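Local coordinates for lumazine-binding protein (Silicibacter pomeroyi DSS-3, PDB 3FKA) that is of unknown function but has an NTF2-like fold, belongs to a putative lumazine-binding family, and packs its sheet against that of a second copy, at the interface of chains A and B. Sequence-based numbering; all coordinates share one arbitrary frame. Chains: chain A/B, uncharacterized NTF-2 like protein.

Contact 1: the interface of chains A and B. Residues chain A 39, 41, 50, 114, 116; chain B 102, 113-114.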
# COMPACT_ATOMS: atom_id res chain seq x y z
N SER A 39 17.40 -7.31 10.25
CA SER A 39 16.77 -8.13 11.28
C SER A 39 15.48 -8.74 10.74
O SER A 39 14.86 -8.19 9.82
CB SER A 39 16.44 -7.30 12.51
OG SER A 39 15.55 -6.25 12.19
N VAL A 41 12.08 -9.95 12.51
CA VAL A 41 11.40 -9.76 13.78
C VAL A 41 9.94 -10.16 13.76
O VAL A 41 9.21 -9.80 12.84
CB VAL A 41 11.50 -8.24 14.17
CG1 VAL A 41 10.80 -7.90 15.49
CG2 VAL A 41 12.96 -7.81 14.20
N TRP A 50 13.93 -11.84 17.72
CA TRP A 50 14.62 -10.77 17.02
C TRP A 50 15.89 -11.40 16.48
O TRP A 50 16.86 -11.53 17.21
CB TRP A 50 14.93 -9.64 17.98
CG TRP A 50 15.38 -8.41 17.27
CD1 TRP A 50 16.54 -8.22 16.60
CD2 TRP A 50 14.65 -7.19 17.19
NE1 TRP A 50 16.57 -6.94 16.08
CE2 TRP A 50 15.44 -6.28 16.46
CE3 TRP A 50 13.42 -6.76 17.70
CZ2 TRP A 50 15.01 -4.98 16.19
CZ3 TRP A 50 13.00 -5.48 17.42
CH2 TRP A 50 13.80 -4.60 16.69
N SER A 114 14.89 -4.62 6.57
CA SER A 114 14.09 -5.13 7.66
C SER A 114 12.99 -6.03 7.17
O SER A 114 12.46 -5.81 6.10
CB SER A 114 13.43 -3.94 8.41
OG SER A 114 12.38 -4.28 9.33
N VAL A 116 9.62 -7.97 9.02
CA VAL A 116 8.77 -8.20 10.17
C VAL A 116 7.74 -9.22 9.62
O VAL A 116 7.40 -9.19 8.44
CB VAL A 116 8.09 -6.98 10.85
CG1 VAL A 116 9.15 -6.08 11.49
CG2 VAL A 116 7.20 -6.21 9.87
N THR B 102 8.65 -0.15 9.71
CA THR B 102 8.14 -1.50 10.01
C THR B 102 7.86 -1.36 11.51
O THR B 102 8.67 -0.76 12.25
CB THR B 102 9.07 -2.67 9.69
OG1 THR B 102 10.37 -2.44 10.24
CG2 THR B 102 9.19 -2.82 8.18
N VAL B 113 10.33 -0.94 14.58
CA VAL B 113 11.40 -1.90 14.37
C VAL B 113 12.49 -1.32 13.47
O VAL B 113 13.68 -1.52 13.74
CB VAL B 113 10.84 -3.22 13.78
CG1 VAL B 113 11.99 -4.21 13.40
CG2 VAL B 113 9.87 -3.85 14.78
N SER B 114 12.09 -0.60 12.42
CA SER B 114 13.05 -0.03 11.50
C SER B 114 12.42 1.07 10.69
O SER B 114 11.21 1.13 10.54
CB SER B 114 13.55 -1.11 10.51
OG SER B 114 14.52 -0.59 9.60
O HOH W 1 15.72 -3.55 12.90
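B:Val113 packs its CG1 methyl among apolar groups of chain A, where several side chains converge on that one carbon. B:Val113 CG1 sits over the CH2 end of the A:Trp50 indole, 3.8 Å from that atom, on the face that A:Val41 also covers. A:Val41 meets the same methyl tip to tip through CG2. A:Val116 runs alongside B:Val113, pointing the other way, its CG1 lying 3.9 Å from B:Val113 CG1 and packing on B:Thr102 CB as well. With CG1 anti to the backbone N (chi1 174°), B:Val113 points this branch at A:Trp50 and A:Val41, and a short branched side chain suits a place without polar partners. Beside this apolar cluster, the hydroxyl OG of A:Ser114 and OG1 of B:Thr102 share a hydrogen bond of 2.9 Å, in which either hydroxyl could be the donor. The two Ser114 side chains meet at 3.5 Å, CB of A:Ser114 to CB of B:Ser114, a closeness that a small residue permits. A water bridges the chains as well, lying 2.8 Å from A:Ser39 OG and 3.0 Å from the carbonyl O of B:Val113. In the second shell, A:Val41 CG2 lies over the centre of the same indole face, 3.5 Å above its plane, so the ring is backed where B:Val113 lands beside it. The patch thus joins a hydrophobic plug to a small polar seam, helping to hold two copies together in what may be the natural dimer.

Contact 2: the interface of chains A and B. Residues chain A 35, 104, 106; chain B 41, 43, 48, 50.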
# COMPACT_ATOMS: atom_id res chain seq x y z
N PHE A 35 20.91 -7.11 3.89
CA PHE A 35 22.06 -6.40 4.45
C PHE A 35 22.53 -7.15 5.71
O PHE A 35 21.72 -7.81 6.40
CB PHE A 35 21.74 -4.96 4.83
CG PHE A 35 21.76 -4.00 3.69
CD1 PHE A 35 22.95 -3.58 3.16
CD2 PHE A 35 20.59 -3.41 3.23
CE1 PHE A 35 22.99 -2.64 2.12
CE2 PHE A 35 20.63 -2.47 2.22
CZ PHE A 35 21.83 -2.08 1.68
N LEU A 104 16.34 -1.26 0.22
CA LEU A 104 17.09 -0.12 -0.29
C LEU A 104 17.88 -0.54 -1.52
O LEU A 104 18.52 -1.60 -1.52
CB LEU A 104 18.09 0.38 0.75
CG LEU A 104 18.95 1.59 0.44
CD1 LEU A 104 18.09 2.84 0.34
CD2 LEU A 104 20.05 1.71 1.53
N HIS A 106 20.98 -0.13 -3.40
CA HIS A 106 22.33 0.34 -3.09
C HIS A 106 23.34 -0.26 -4.05
O HIS A 106 23.40 -1.48 -4.19
CB HIS A 106 22.70 -0.02 -1.64
CG HIS A 106 24.09 0.40 -1.25
ND1 HIS A 106 24.44 1.71 -1.05
CD2 HIS A 106 25.21 -0.32 -1.01
CE1 HIS A 106 25.72 1.79 -0.74
NE2 HIS A 106 26.21 0.56 -0.69
N VAL B 41 17.93 3.70 8.19
CA VAL B 41 18.78 3.46 7.02
C VAL B 41 18.37 4.22 5.77
O VAL B 41 17.21 4.27 5.42
CB VAL B 41 18.76 1.94 6.67
CG1 VAL B 41 19.76 1.61 5.58
CG2 VAL B 41 19.02 1.08 7.92
N HIS B 43 20.23 6.66 2.10
CA HIS B 43 21.36 7.34 1.49
C HIS B 43 21.32 8.79 1.96
O HIS B 43 20.27 9.44 1.92
CB HIS B 43 21.38 7.26 -0.03
CG HIS B 43 21.73 5.90 -0.53
ND1 HIS B 43 20.84 5.10 -1.20
CD2 HIS B 43 22.87 5.18 -0.40
CE1 HIS B 43 21.42 3.95 -1.48
NE2 HIS B 43 22.66 3.98 -1.01
N LEU B 48 25.67 5.31 2.00
CA LEU B 48 24.82 4.48 2.83
C LEU B 48 25.08 4.85 4.27
O LEU B 48 26.24 4.85 4.71
CB LEU B 48 25.16 3.00 2.65
CG LEU B 48 24.47 1.94 3.49
CD1 LEU B 48 22.96 1.97 3.27
CD2 LEU B 48 25.06 0.55 3.18
N TRP B 50 23.80 3.72 7.93
CA TRP B 50 23.05 2.76 8.73
C TRP B 50 23.20 3.20 10.17
O TRP B 50 24.25 2.98 10.79
CB TRP B 50 23.59 1.34 8.54
CG TRP B 50 22.68 0.32 9.17
CD1 TRP B 50 22.45 0.12 10.50
CD2 TRP B 50 21.93 -0.66 8.47
NE1 TRP B 50 21.57 -0.91 10.68
CE2 TRP B 50 21.23 -1.41 9.44
CE3 TRP B 50 21.77 -0.98 7.12
CZ2 TRP B 50 20.36 -2.45 9.10
CZ3 TRP B 50 20.91 -2.02 6.79
CH2 TRP B 50 20.23 -2.74 7.77
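A:His106 ND1 and B:His43 NE2 are joined by a hydrogen bond of 2.9 Å that is nearly straight, 171° at the hydrogen. Two imidazoles suit this link because one ring nitrogen can donate while the other accepts; which does which is not settled by the coordinates, but the acceptor nitrogen must carry a lone pair, so that ring is probably neutral. The rings are close to coplanar and meet edge to edge, with CE1 of B:His43 at the edge of the A:His106 ring, in its plane. B:Leu48 supports the same ring: its CB is 3.6 Å from A:His106 CE1, while its CD2 methyl stands over one face, offset toward the rim. Were A:His106 cut back to an alanine, B:His43 NE2 would probably lose its partner and a gap would open beside B:Leu48. Further along, the other methyl of B:Leu48, CD1, packs tightly against CD2 of A:Leu104, at 3.4 Å. A:Leu104 also leans its CG on CE1 of B:His43, 3.9 Å away, and so helps to confine that imidazole. In B:Leu48, chi1 of 175° carries the branch point across the interface, and chi2 of 60° turns CD1 to A:Leu104 and CD2 to A:Phe35 CE1. A:Phe35 completes the hydrophobic side by laying its CB 3.6 Å from CZ3 of B:Trp50, with its own CD2 at the edge of the indole. Behind, B:Val41 CG2 covers the centre of one indole face and steadies the ring. Strand 95-106 of chain A, with strand 34-35 beside it, is laid against strands 38-44 and 47-52 of chain B, sheet face to sheet face, and the bulk of leucine and aromatic side chains suits the packing between the sheets.

The C-alpha centres of contact 1 and contact 2 lie about 15 Å apart along one sheet-to-sheet interface. They share strands 38-44, 47-52 and 95-106, whose chains change roles: the first two come from chain A in contact 1 and from chain B in contact 2, while strand 95-106 does the reverse. A:Val41 and A:Trp50 serve contact 1, B:Val41 and B:Trp50 contact 2; by the two-fold symmetry each copy's pair meets Val113 as well as Phe35 and Leu104 of the partner. The symmetry and the contiguous patches suggest a dimer within the deposited tetramer, though the structure alone does not prove it.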